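Laminin subunit ALPHA-1 (Mus musculus, PDB 2JD4) forms part of the basement membrane protein laminin-111, and its LG4-5 domain pair probably helps attach laminin to the cell surface. Local coordinates at residues A[94-99]-A[119-124]; A[26-31]-A[363-368]; A[254-259]-A[269-274]; A[7-12]-A[231-236]. The protein carries 4 engineered substitutions. One frame throughout, in Å; residues are numbered along the deposited sequence.

Interaction 1. Residues A[94-99]-A[119-124]; sequences VSHPAL and MTVDGQ
His96 and Val121 make the tight part of this contact. The bond from His96 CA to CB points toward the 119-124 segment, and CG lies anti to the backbone N (chi1 -168°). One ring face then receives a CH-pi contact. Val121 CG2 sits 3.8 Å from the centroid of the His96 ring and almost exactly on the ring normal. At the edge of the same ring, near its plane, lie the backbone oxygens of Met119 and Gln124; Gln124 O comes to 2.9 Å from His96 CE1. Neither ring nitrogen has a partner in the model, although the contact buries both. Next to the ring, Val94 and Met119 slide past each other in opposite directions. Val94 CG1 touches Met119 CG at 3.7 Å, and Met119 SD lies 3.4 Å from Val94 O. Leu81 and Phe83 of strand 80-86 also touch the Met119 side chain.

The other end is looser. Ala98 CB reaches Val121 CG1 at 3.9 Å, and beside it Gln124 is exposed. The exact place of the Gln124 side chain is doubtful. Ser95 turns outward, and its OG is hydrogen-bonded to His82 ND1. The 119-124 segment includes a type I' turn from Val121 to Gln124, which closes the hairpin of strands 116-121 and 124-130. Edge strand 91-95 belongs to the opposing sheet, so the contact joins the two sheets of a laminin G beta-sandwich.

Interaction 2. Residues A[26-31]-A[363-368]; sequences LSQNSH and DLSRAF
A water links Gln28 and Ser365 across this contact. It accepts from Gln28 N at 2.8 Å and donates to Ser365 O at 3.2 Å. The contact lies between the two laminin G domains, and each side is a small turn closed by a side chain. On the first side Ser27 OG accepts from Asn29 N in an ST turn. On the second side Asp363 OD1 accepts from Ser365 N in an Asx turn at the start of the 3-10 segment 364-366. The backbones come close as well: Ser27 CA makes a CA-H...O contact with Ser365 O at 3.5 Å.

Gln28 supplies most of the side-chain contact. Its chain bends at chi2 (-116°), and it runs beside Arg366 in the same direction. Gln28 NE2 rests 3.4 Å from the aliphatic Arg366 CG. The same NE2 is 3.4 Å from Asp363 OD2, with the amide and carboxylate planes 78° apart. The other carboxylate oxygen is held by several donors, including His376 NE2. Ser365 N and Ser365 OG both approach Asp363 OD1 from one face of the carboxylate, with the hydroxyl at 2.7 Å.

Interaction 3. Residues A[254-259]-A[269-274]; sequences DGKVLF and TATYQP
Val257 and Tyr272 form a hydrogen-bonded pair in an antiparallel beta hairpin of the second laminin G domain. Tyr272 N donates to Val257 O at 2.9 Å. Val257 N returns a bond to Tyr272 O at 3.1 Å. Phe259 and Ala270 repeat the pattern, with both of their bonds at 3.0 Å. Between these pairs Leu258 faces Thr271 in a non-hydrogen-bonded pair. The two side chains lie side by side and point the same way. Leu258 CD2 is 3.4 Å from Thr271 CG2, a close approach for two methyl carbons, and it also lies close to the hydroxyl.

Lys256 continues the contact past the paired residues. Its bent chain crosses Gln273, and Lys256 CD comes to 3.1 Å from Gln273 NE2. Beyond this, Lys256 CE reaches Thr271 CG2.

The next shell differs on the two sheet faces. Val257, Phe259, Ala270 and Tyr272 point to one face. There strand 296-301 meets three of them: Leu299 touches Val257 and Tyr272, and Ile297 touches Phe259. This is the interior of the sandwich. On the opposite face Leu258 touches Glu251 of strand 247-253, the other neighbour of strand 256-262.

Gly255 lies just before the strand. At its backbone angles (phi 83°, psi -3°) a side chain would press on the carbonyl O of Asp254. Its backbone is hydrogen-bonded to that of Lys233. Across the hairpin, Pro274 CD lies 3.5 Å from Gly255 O.

Interaction 4. Residues A[7-12]-A[231-236]; sequences ELCAVD and TSKNGV
The disulfide-tied N-terminal segment meets the second laminin G domain here, through Cys9, Ala10 and Thr231. Cys9 is bonded to Cys281, and Ala10 also makes a backbone hydrogen bond with Cys281. These links hold the extended 7-12 segment, which has no regular secondary structure, on the surface of the domain. It lies over the loop that leads into strand 235-241.

Thr231 is the central residue of that loop in this contact. Its backbone oxygen lies 3.4 Å from Cys9 CB. Its side chain meets the next residue along: Thr231 CB is 3.3 Å from Ala10 O. Thr231 CG2 sits beside the backbone N and comes to 4.3 Å from Ala10 CB. At the far end of the segment Asp12 approaches the threonine methyl, but its modelled closeness there is doubtful. The Asp12 carboxylate has a firmer partner in Arg229, with which it forms a salt bridge.

Toward Glu7 the contact thins out. Lys233 bends at chi3 and chi4, and its NZ lies 4.0 Å from Glu7 O. That amino group makes a weak hydrogen bond to Ala277 O. The Lys233 chain also lines the disulfide, with CG 3.6 Å from Cys9 SG.

Overall arrangement
Interaction 1 belongs to the first laminin G domain, and interactions 3 and 4 lie at the second. Interaction 2 sits between them, about 7 Å from the chain centre. Interactions 1 and 3 lie about 47 Å apart, centre to centre, on opposite sides. Interactions 3 and 4, about 15 Å between centres, touch where Gly255 N approaches Lys233 O. Along the chain interactions 2 and 4 cross, interactions 1 and 3 are nested inside the loop of interaction 2, and interaction 4 closes before interaction 3 opens. Residues 7-12 pack on the second domain and residues 363-368, near the C-terminus, on residues 26-31 of the first. These two contacts probably help hold the two domains together.

Interaction 1. Residues A[94-99]-A[119-124]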
loop_
_atom_site.group_PDB
_atom_site.type_symbol
_atom_site.label_atom_id
_atom_site.label_comp_id
_atom_site.label_asym_id
_atom_site.label_seq_id
_atom_site.Cartn_x
_atom_site.Cartn_y
_atom_site.Cartn_z
ATOM N N VAL A 94 25.317 2.544 3.644
ATOM C CA VAL A 94 25.640 1.582 2.591
ATOM C C VAL A 94 24.402 1.387 1.719
ATOM O O VAL A 94 23.281 1.350 2.225
ATOM C CB VAL A 94 26.017 0.197 3.162
ATOM C CG1 VAL A 94 26.709 -0.629 2.093
ATOM C CG2 VAL A 94 26.888 0.347 4.399
ATOM N N SER A 95 24.608 1.264 0.413
ATOM C CA SER A 95 23.506 1.056 -0.520
ATOM C C SER A 95 23.798 -0.169 -1.373
ATOM O O SER A 95 24.947 -0.593 -1.491
ATOM C CB SER A 95 23.324 2.278 -1.428
ATOM O OG SER A 95 22.934 3.421 -0.683
ATOM N N HIS A 96 22.752 -0.745 -1.952
ATOM C CA HIS A 96 22.907 -1.913 -2.806
ATOM C C HIS A 96 22.084 -1.669 -4.070
ATOM O O HIS A 96 20.965 -1.152 -4.002
ATOM C CB HIS A 96 22.415 -3.165 -2.081
ATOM C CG HIS A 96 22.802 -4.443 -2.753
ATOM N ND1 HIS A 96 23.761 -5.295 -2.242
ATOM C CD2 HIS A 96 22.367 -5.014 -3.900
ATOM C CE1 HIS A 96 23.898 -6.333 -3.046
ATOM N NE2 HIS A 96 23.064 -6.186 -4.061
ATOM N N PRO A 97 22.631 -2.035 -5.240
ATOM C CA PRO A 97 21.981 -1.866 -6.546
ATOM C C PRO A 97 20.765 -2.741 -6.856
ATOM O O PRO A 97 19.904 -2.347 -7.638
ATOM C CB PRO A 97 23.123 -2.124 -7.523
ATOM C CG PRO A 97 23.912 -3.175 -6.814
ATOM C CD PRO A 97 23.976 -2.615 -5.407
ATOM N N ALA A 98 20.695 -3.922 -6.255
ATOM C CA ALA A 98 19.591 -4.843 -6.513
ATOM C C ALA A 98 18.208 -4.206 -6.437
ATOM O O ALA A 98 17.903 -3.455 -5.510
ATOM C CB ALA A 98 19.664 -6.025 -5.550
ATOM N N LEU A 99 17.380 -4.507 -7.431
ATOM C CA LEU A 99 16.009 -4.009 -7.474
ATOM C C LEU A 99 15.194 -5.121 -6.801
ATOM O O LEU A 99 15.169 -6.255 -7.282
ATOM C CB LEU A 99 15.566 -3.812 -8.927
ATOM C CG LEU A 99 14.300 -2.990 -9.178
ATOM C CD1 LEU A 99 14.506 -1.563 -8.686
ATOM C CD2 LEU A 99 13.975 -2.991 -10.667
ATOM N N MET A 119 26.483 -4.818 2.672
ATOM C CA MET A 119 25.170 -5.426 2.455
ATOM C C MET A 119 25.232 -6.554 1.445
ATOM O O MET A 119 26.080 -6.555 0.555
ATOM C CB MET A 119 24.181 -4.394 1.922
ATOM C CG MET A 119 24.032 -3.145 2.743
ATOM S SD MET A 119 22.857 -2.060 1.918
ATOM C CE MET A 119 21.342 -3.055 2.147
ATOM N N THR A 120 24.306 -7.497 1.569
ATOM C CA THR A 120 24.241 -8.628 0.653
ATOM C C THR A 120 22.789 -8.909 0.284
ATOM O O THR A 120 21.914 -8.915 1.148
ATOM C CB THR A 120 24.830 -9.909 1.291
ATOM O OG1 THR A 120 26.140 -9.635 1.807
ATOM C CG2 THR A 120 24.921 -11.021 0.260
ATOM N N VAL A 121 22.533 -9.116 -1.003
ATOM C CA VAL A 121 21.191 -9.439 -1.472
ATOM C C VAL A 121 21.325 -10.638 -2.396
ATOM O O VAL A 121 22.053 -10.594 -3.384
ATOM C CB VAL A 121 20.528 -8.262 -2.237
ATOM C CG1 VAL A 121 19.148 -8.694 -2.767
ATOM C CG2 VAL A 121 20.366 -7.060 -1.307
ATOM N N ASP A 122 20.633 -11.719 -2.054
ATOM C CA ASP A 122 20.683 -12.946 -2.832
ATOM C C ASP A 122 22.123 -13.395 -3.087
ATOM O O ASP A 122 22.453 -13.828 -4.184
ATOM C CB ASP A 122 19.949 -12.779 -4.168
ATOM C CG ASP A 122 18.465 -12.483 -3.992
ATOM O OD1 ASP A 122 17.858 -13.031 -3.050
ATOM O OD2 ASP A 122 17.903 -11.711 -4.800
ATOM N N GLY A 123 22.975 -13.273 -2.074
ATOM C CA GLY A 123 24.359 -13.699 -2.208
ATOM C C GLY A 123 25.348 -12.725 -2.829
ATOM O O GLY A 123 26.562 -12.925 -2.717
ATOM N N GLN A 124 24.852 -11.684 -3.492
ATOM C CA GLN A 124 25.733 -10.698 -4.113
ATOM C C GLN A 124 26.118 -9.668 -3.055
ATOM O O GLN A 124 25.285 -8.886 -2.603
ATOM C CB GLN A 124 25.032 -10.023 -5.308
ATOM C CG GLN A 124 23.810 -9.176 -4.952
ATOM C CD GLN A 124 22.952 -8.806 -6.160
ATOM O OE1 GLN A 124 23.418 -8.153 -7.100
ATOM N NE2 GLN A 124 21.687 -9.219 -6.133
#

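Interaction 2. Residues A[26-31]-A[363-368]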
loop_
_atom_site.group_PDB
_atom_site.type_symbol
_atom_site.label_atom_id
_atom_site.label_comp_id
_atom_site.label_asym_id
_atom_site.label_seq_id
_atom_site.Cartn_x
_atom_site.Cartn_y
_atom_site.Cartn_z
ATOM N N LEU A 26 -0.010 -2.808 5.896
ATOM C CA LEU A 26 -1.472 -2.714 5.815
ATOM C C LEU A 26 -1.903 -1.329 6.309
ATOM O O LEU A 26 -2.885 -0.762 5.825
ATOM C CB LEU A 26 -2.128 -3.820 6.645
ATOM C CG LEU A 26 -1.892 -5.229 6.089
ATOM C CD1 LEU A 26 -2.326 -6.243 7.122
ATOM C CD2 LEU A 26 -2.663 -5.425 4.778
ATOM N N SER A 27 -1.172 -0.798 7.285
ATOM C CA SER A 27 -1.416 0.548 7.791
ATOM C C SER A 27 -0.023 1.175 7.797
ATOM O O SER A 27 0.973 0.467 7.642
ATOM C CB SER A 27 -1.988 0.529 9.211
ATOM O OG SER A 27 -0.961 0.402 10.172
ATOM N N GLN A 28 0.059 2.490 7.958
ATOM C CA GLN A 28 1.363 3.146 7.977
ATOM C C GLN A 28 2.160 2.742 9.222
ATOM O O GLN A 28 3.372 2.975 9.294
ATOM C CB GLN A 28 1.200 4.675 7.931
ATOM C CG GLN A 28 0.614 5.197 6.624
ATOM C CD GLN A 28 1.582 6.079 5.838
ATOM O OE1 GLN A 28 1.936 7.179 6.272
ATOM N NE2 GLN A 28 2.011 5.596 4.675
ATOM N N ASN A 29 1.493 2.126 10.192
ATOM C CA ASN A 29 2.180 1.707 11.418
ATOM C C ASN A 29 2.125 0.215 11.750
ATOM O O ASN A 29 2.195 -0.176 12.916
ATOM C CB ASN A 29 1.673 2.521 12.608
ATOM C CG ASN A 29 2.024 3.993 12.491
ATOM O OD1 ASN A 29 3.187 4.391 12.650
ATOM N ND2 ASN A 29 1.029 4.806 12.188
ATOM N N SER A 30 2.004 -0.624 10.730
ATOM C CA SER A 30 2.003 -2.063 10.960
ATOM C C SER A 30 3.420 -2.418 11.410
ATOM O O SER A 30 4.386 -1.990 10.786
ATOM C CB SER A 30 1.689 -2.820 9.666
ATOM O OG SER A 30 0.449 -2.415 9.118
ATOM N N HIS A 31 3.550 -3.198 12.476
ATOM C CA HIS A 31 4.880 -3.573 12.952
ATOM C C HIS A 31 4.841 -4.640 14.041
ATOM O O HIS A 31 3.781 -4.968 14.572
ATOM C CB HIS A 31 5.591 -2.344 13.538
ATOM C CG HIS A 31 5.029 -1.911 14.858
ATOM N ND1 HIS A 31 3.809 -1.280 14.978
ATOM C CD2 HIS A 31 5.464 -2.128 16.122
ATOM C CE1 HIS A 31 3.514 -1.132 16.257
ATOM N NE2 HIS A 31 4.502 -1.639 16.973
ATOM N N ASP A 363 -2.309 6.352 -1.507
ATOM C CA ASP A 363 -1.780 5.207 -0.782
ATOM C C ASP A 363 -2.834 4.747 0.216
ATOM O O ASP A 363 -3.045 5.377 1.244
ATOM C CB ASP A 363 -0.497 5.618 -0.052
ATOM C CG ASP A 363 0.121 4.486 0.750
ATOM O OD1 ASP A 363 -0.374 3.342 0.680
ATOM O OD2 ASP A 363 1.115 4.753 1.456
ATOM N N LEU A 364 -3.492 3.638 -0.095
ATOM C CA LEU A 364 -4.545 3.109 0.770
ATOM C C LEU A 364 -4.088 2.737 2.186
ATOM O O LEU A 364 -4.917 2.584 3.082
ATOM C CB LEU A 364 -5.206 1.907 0.089
ATOM C CG LEU A 364 -5.906 2.232 -1.239
ATOM C CD1 LEU A 364 -6.350 0.958 -1.922
ATOM C CD2 LEU A 364 -7.101 3.135 -0.984
ATOM N N SER A 365 -2.782 2.590 2.405
ATOM C CA SER A 365 -2.312 2.256 3.747
ATOM C C SER A 365 -2.489 3.449 4.695
ATOM O O SER A 365 -2.366 3.310 5.915
ATOM C CB SER A 365 -0.839 1.827 3.719
ATOM O OG SER A 365 -0.003 2.889 3.299
ATOM N N ARG A 366 -2.799 4.613 4.127
ATOM C CA ARG A 366 -2.980 5.841 4.907
ATOM C C ARG A 366 -4.439 6.126 5.255
ATOM O O ARG A 366 -4.747 7.176 5.814
ATOM C CB ARG A 366 -2.430 7.043 4.132
ATOM C CG ARG A 366 -0.985 6.907 3.686
ATOM C CD ARG A 366 -0.585 8.096 2.828
ATOM N NE ARG A 366 -0.733 9.355 3.550
ATOM C CZ ARG A 366 -0.697 10.556 2.981
ATOM N NH1 ARG A 366 -0.518 10.670 1.670
ATOM N NH2 ARG A 366 -0.840 11.646 3.723
ATOM N N ALA A 367 -5.335 5.209 4.910
ATOM C CA ALA A 367 -6.756 5.393 5.195
ATOM C C ALA A 367 -6.983 5.659 6.681
ATOM O O ALA A 367 -6.333 5.048 7.526
ATOM C CB ALA A 367 -7.536 4.151 4.761
ATOM N N PHE A 368 -7.897 6.572 7.006
ATOM C CA PHE A 368 -8.183 6.875 8.405
ATOM C C PHE A 368 -9.291 5.969 8.946
ATOM O O PHE A 368 -9.482 5.857 10.155
ATOM C CB PHE A 368 -8.540 8.366 8.577
ATOM C CG PHE A 368 -9.791 8.805 7.845
ATOM C CD1 PHE A 368 -11.048 8.642 8.423
ATOM C CD2 PHE A 368 -9.704 9.423 6.597
ATOM C CE1 PHE A 368 -12.203 9.093 7.772
ATOM C CE2 PHE A 368 -10.847 9.876 5.941
ATOM C CZ PHE A 368 -12.101 9.711 6.531
HETATM O O HOH W 1 -1.843 4.352 8.876
#

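Interaction 3. Residues A[254-259]-A[269-274]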
loop_
_atom_site.group_PDB
_atom_site.type_symbol
_atom_site.label_atom_id
_atom_site.label_comp_id
_atom_site.label_asym_id
_atom_site.label_seq_id
_atom_site.Cartn_x
_atom_site.Cartn_y
_atom_site.Cartn_z
ATOM N N ASP A 254 -23.876 -3.967 -12.927
ATOM C CA ASP A 254 -24.283 -4.937 -13.939
ATOM C C ASP A 254 -23.299 -5.068 -15.097
ATOM O O ASP A 254 -23.702 -5.146 -16.260
ATOM C CB ASP A 254 -25.670 -4.584 -14.480
ATOM C CG ASP A 254 -26.737 -4.612 -13.405
ATOM O OD1 ASP A 254 -26.805 -5.615 -12.659
ATOM O OD2 ASP A 254 -27.509 -3.635 -13.305
ATOM N N GLY A 255 -22.009 -5.094 -14.777
ATOM C CA GLY A 255 -20.998 -5.241 -15.808
ATOM C C GLY A 255 -20.585 -3.979 -16.540
ATOM O O GLY A 255 -19.696 -4.022 -17.388
ATOM N N LYS A 256 -21.216 -2.853 -16.227
ATOM C CA LYS A 256 -20.870 -1.590 -16.876
ATOM C C LYS A 256 -20.218 -0.627 -15.891
ATOM O O LYS A 256 -20.451 -0.707 -14.689
ATOM C CB LYS A 256 -22.125 -0.936 -17.462
ATOM C CG LYS A 256 -22.713 -1.681 -18.651
ATOM C CD LYS A 256 -24.229 -1.737 -18.581
ATOM C CE LYS A 256 -24.848 -0.355 -18.489
ATOM N NZ LYS A 256 -26.335 -0.441 -18.438
ATOM N N VAL A 257 -19.401 0.284 -16.410
ATOM C CA VAL A 257 -18.744 1.274 -15.571
ATOM C C VAL A 257 -19.454 2.614 -15.753
ATOM O O VAL A 257 -19.678 3.059 -16.885
ATOM C CB VAL A 257 -17.253 1.424 -15.941
ATOM C CG1 VAL A 257 -16.610 2.521 -15.103
ATOM C CG2 VAL A 257 -16.528 0.106 -15.705
ATOM N N LEU A 258 -19.816 3.240 -14.635
ATOM C CA LEU A 258 -20.504 4.525 -14.652
ATOM C C LEU A 258 -19.690 5.593 -13.930
ATOM O O LEU A 258 -19.128 5.348 -12.856
ATOM C CB LEU A 258 -21.870 4.408 -13.975
ATOM C CG LEU A 258 -22.782 3.259 -14.401
ATOM C CD1 LEU A 258 -24.090 3.324 -13.614
ATOM C CD2 LEU A 258 -23.049 3.336 -15.897
ATOM N N PHE A 259 -19.635 6.774 -14.537
ATOM C CA PHE A 259 -18.922 7.921 -13.991
ATOM C C PHE A 259 -19.956 9.042 -13.866
ATOM O O PHE A 259 -20.361 9.625 -14.871
ATOM C CB PHE A 259 -17.789 8.316 -14.948
ATOM C CG PHE A 259 -17.022 9.548 -14.538
ATOM C CD1 PHE A 259 -16.787 9.838 -13.201
ATOM C CD2 PHE A 259 -16.477 10.384 -15.507
ATOM C CE1 PHE A 259 -16.020 10.940 -12.832
ATOM C CE2 PHE A 259 -15.705 11.491 -15.153
ATOM C CZ PHE A 259 -15.475 11.770 -13.813
ATOM N N THR A 269 -23.998 11.778 -16.424
ATOM C CA THR A 269 -23.445 10.424 -16.425
ATOM C C THR A 269 -22.841 9.893 -17.726
ATOM O O THR A 269 -23.474 9.942 -18.784
ATOM C CB THR A 269 -24.528 9.421 -15.976
ATOM O OG1 THR A 269 -24.926 9.725 -14.635
ATOM C CG2 THR A 269 -24.009 7.988 -16.042
ATOM N N ALA A 270 -21.617 9.374 -17.627
ATOM C CA ALA A 270 -20.922 8.770 -18.762
ATOM C C ALA A 270 -20.953 7.263 -18.501
ATOM O O ALA A 270 -20.485 6.802 -17.457
ATOM C CB ALA A 270 -19.487 9.262 -18.828
ATOM N N THR A 271 -21.488 6.497 -19.443
ATOM C CA THR A 271 -21.611 5.052 -19.274
ATOM C C THR A 271 -20.816 4.216 -20.277
ATOM O O THR A 271 -20.915 4.425 -21.488
ATOM C CB THR A 271 -23.097 4.631 -19.359
ATOM O OG1 THR A 271 -23.829 5.241 -18.290
ATOM C CG2 THR A 271 -23.242 3.128 -19.274
ATOM N N TYR A 272 -20.036 3.266 -19.763
ATOM C CA TYR A 272 -19.239 2.376 -20.607
ATOM C C TYR A 272 -19.752 0.941 -20.530
ATOM O O TYR A 272 -19.713 0.317 -19.470
ATOM C CB TYR A 272 -17.765 2.377 -20.189
ATOM C CG TYR A 272 -16.950 1.319 -20.911
ATOM C CD1 TYR A 272 -16.721 1.407 -22.286
ATOM C CD2 TYR A 272 -16.451 0.207 -20.231
ATOM C CE1 TYR A 272 -16.020 0.412 -22.969
ATOM C CE2 TYR A 272 -15.747 -0.796 -20.904
ATOM C CZ TYR A 272 -15.535 -0.684 -22.273
ATOM O OH TYR A 272 -14.839 -1.665 -22.944
ATOM N N GLN A 273 -20.230 0.418 -21.654
ATOM C CA GLN A 273 -20.722 -0.953 -21.689
ATOM C C GLN A 273 -19.910 -1.775 -22.680
ATOM O O GLN A 273 -19.875 -1.470 -23.871
ATOM C CB GLN A 273 -22.200 -0.991 -22.078
ATOM C CG GLN A 273 -22.756 -2.401 -22.197
ATOM C CD GLN A 273 -24.266 -2.431 -22.220
ATOM O OE1 GLN A 273 -24.899 -1.798 -23.065
ATOM N NE2 GLN A 273 -24.857 -3.169 -21.287
ATOM N N PRO A 274 -19.238 -2.831 -22.196
ATOM C CA PRO A 274 -18.420 -3.704 -23.045
ATOM C C PRO A 274 -19.262 -4.622 -23.933
ATOM O O PRO A 274 -20.440 -4.852 -23.657
ATOM C CB PRO A 274 -17.590 -4.480 -22.030
ATOM C CG PRO A 274 -18.548 -4.633 -20.885
ATOM C CD PRO A 274 -19.154 -3.245 -20.782
#

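Interaction 4. Residues A[7-12]-A[231-236]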
loop_
_atom_site.group_PDB
_atom_site.type_symbol
_atom_site.label_atom_id
_atom_site.label_comp_id
_atom_site.label_asym_id
_atom_site.label_seq_id
_atom_site.Cartn_x
_atom_site.Cartn_y
_atom_site.Cartn_z
ATOM N N GLU A 7 -24.523 -14.857 -17.666
ATOM C CA GLU A 7 -23.125 -15.027 -18.039
ATOM C C GLU A 7 -22.256 -15.060 -16.789
ATOM O O GLU A 7 -22.114 -14.058 -16.078
ATOM C CB GLU A 7 -22.678 -13.909 -18.982
ATOM C CG GLU A 7 -23.124 -14.137 -20.419
ATOM C CD GLU A 7 -22.587 -13.098 -21.377
ATOM O OE1 GLU A 7 -21.366 -12.830 -21.341
ATOM O OE2 GLU A 7 -23.385 -12.558 -22.174
ATOM N N LEU A 8 -21.692 -16.232 -16.517
ATOM C CA LEU A 8 -20.842 -16.425 -15.353
ATOM C C LEU A 8 -19.554 -15.631 -15.468
ATOM O O LEU A 8 -19.072 -15.374 -16.567
ATOM C CB LEU A 8 -20.498 -17.905 -15.185
ATOM C CG LEU A 8 -21.657 -18.861 -14.898
ATOM C CD1 LEU A 8 -21.115 -20.284 -14.793
ATOM C CD2 LEU A 8 -22.365 -18.462 -13.609
ATOM N N CYS A 9 -19.012 -15.239 -14.320
ATOM C CA CYS A 9 -17.761 -14.495 -14.264
ATOM C C CYS A 9 -16.634 -15.482 -14.008
ATOM O O CYS A 9 -16.883 -16.637 -13.669
ATOM C CB CYS A 9 -17.790 -13.482 -13.122
ATOM S SG CYS A 9 -18.891 -12.056 -13.379
ATOM N N ALA A 10 -15.395 -15.028 -14.166
ATOM C CA ALA A 10 -14.249 -15.890 -13.914
ATOM C C ALA A 10 -14.283 -16.282 -12.436
ATOM O O ALA A 10 -15.055 -15.719 -11.656
ATOM C CB ALA A 10 -12.955 -15.150 -14.237
ATOM N N VAL A 11 -13.453 -17.245 -12.051
ATOM C CA VAL A 11 -13.407 -17.690 -10.664
ATOM C C VAL A 11 -12.032 -17.483 -10.025
ATOM O O VAL A 11 -11.005 -17.782 -10.632
ATOM C CB VAL A 11 -13.777 -19.180 -10.554
ATOM C CG1 VAL A 11 -13.679 -19.636 -9.107
ATOM C CG2 VAL A 11 -15.184 -19.400 -11.086
ATOM N N ASP A 12 -12.030 -16.969 -8.797
ATOM C CA ASP A 12 -10.799 -16.726 -8.044
ATOM C C ASP A 12 -10.378 -17.971 -7.267
ATOM O O ASP A 12 -11.192 -18.574 -6.564
ATOM C CB ASP A 12 -10.997 -15.573 -7.054
ATOM C CG ASP A 12 -10.487 -14.249 -7.583
ATOM O OD1 ASP A 12 -10.965 -13.807 -8.647
ATOM O OD2 ASP A 12 -9.605 -13.647 -6.930
ATOM N N THR A 231 -14.147 -10.393 -10.093
ATOM C CA THR A 231 -14.938 -11.516 -10.579
ATOM C C THR A 231 -16.391 -11.316 -10.138
ATOM O O THR A 231 -17.145 -12.282 -9.986
ATOM C CB THR A 231 -14.433 -12.867 -10.027
ATOM O OG1 THR A 231 -14.498 -12.865 -8.593
ATOM C CG2 THR A 231 -13.005 -13.114 -10.476
ATOM N N SER A 232 -16.766 -10.055 -9.928
ATOM C CA SER A 232 -18.122 -9.683 -9.515
ATOM C C SER A 232 -18.684 -8.641 -10.480
ATOM O O SER A 232 -17.939 -7.833 -11.043
ATOM C CB SER A 232 -18.112 -9.119 -8.092
ATOM O OG SER A 232 -19.402 -8.659 -7.716
ATOM N N LYS A 233 -20.001 -8.649 -10.662
ATOM C CA LYS A 233 -20.642 -7.725 -11.594
ATOM C C LYS A 233 -21.057 -6.380 -11.005
ATOM O O LYS A 233 -21.397 -5.465 -11.750
ATOM C CB LYS A 233 -21.861 -8.400 -12.234
ATOM C CG LYS A 233 -21.568 -9.799 -12.772
ATOM C CD LYS A 233 -22.767 -10.399 -13.485
ATOM C CE LYS A 233 -22.965 -9.763 -14.845
ATOM N NZ LYS A 233 -21.805 -10.043 -15.734
ATOM N N ASN A 234 -21.034 -6.254 -9.681
ATOM C CA ASN A 234 -21.418 -4.992 -9.056
ATOM C C ASN A 234 -20.459 -4.569 -7.948
ATOM O O ASN A 234 -20.084 -5.374 -7.101
ATOM C CB ASN A 234 -22.838 -5.090 -8.487
ATOM C CG ASN A 234 -23.862 -5.460 -9.539
ATOM O OD1 ASN A 234 -24.153 -6.637 -9.749
ATOM N ND2 ASN A 234 -24.399 -4.457 -10.221
ATOM N N GLY A 235 -20.069 -3.298 -7.956
ATOM C CA GLY A 235 -19.164 -2.824 -6.930
ATOM C C GLY A 235 -18.786 -1.369 -7.077
ATOM O O GLY A 235 -18.441 -0.913 -8.167
ATOM N N VAL A 236 -18.866 -0.640 -5.969
ATOM C CA VAL A 236 -18.507 0.767 -5.948
ATOM C C VAL A 236 -16.986 0.877 -5.984
ATOM O O VAL A 236 -16.294 0.133 -5.300
ATOM C CB VAL A 236 -19.016 1.450 -4.660
ATOM C CG1 VAL A 236 -18.476 2.874 -4.585
ATOM C CG2 VAL A 236 -20.550 1.441 -4.629
#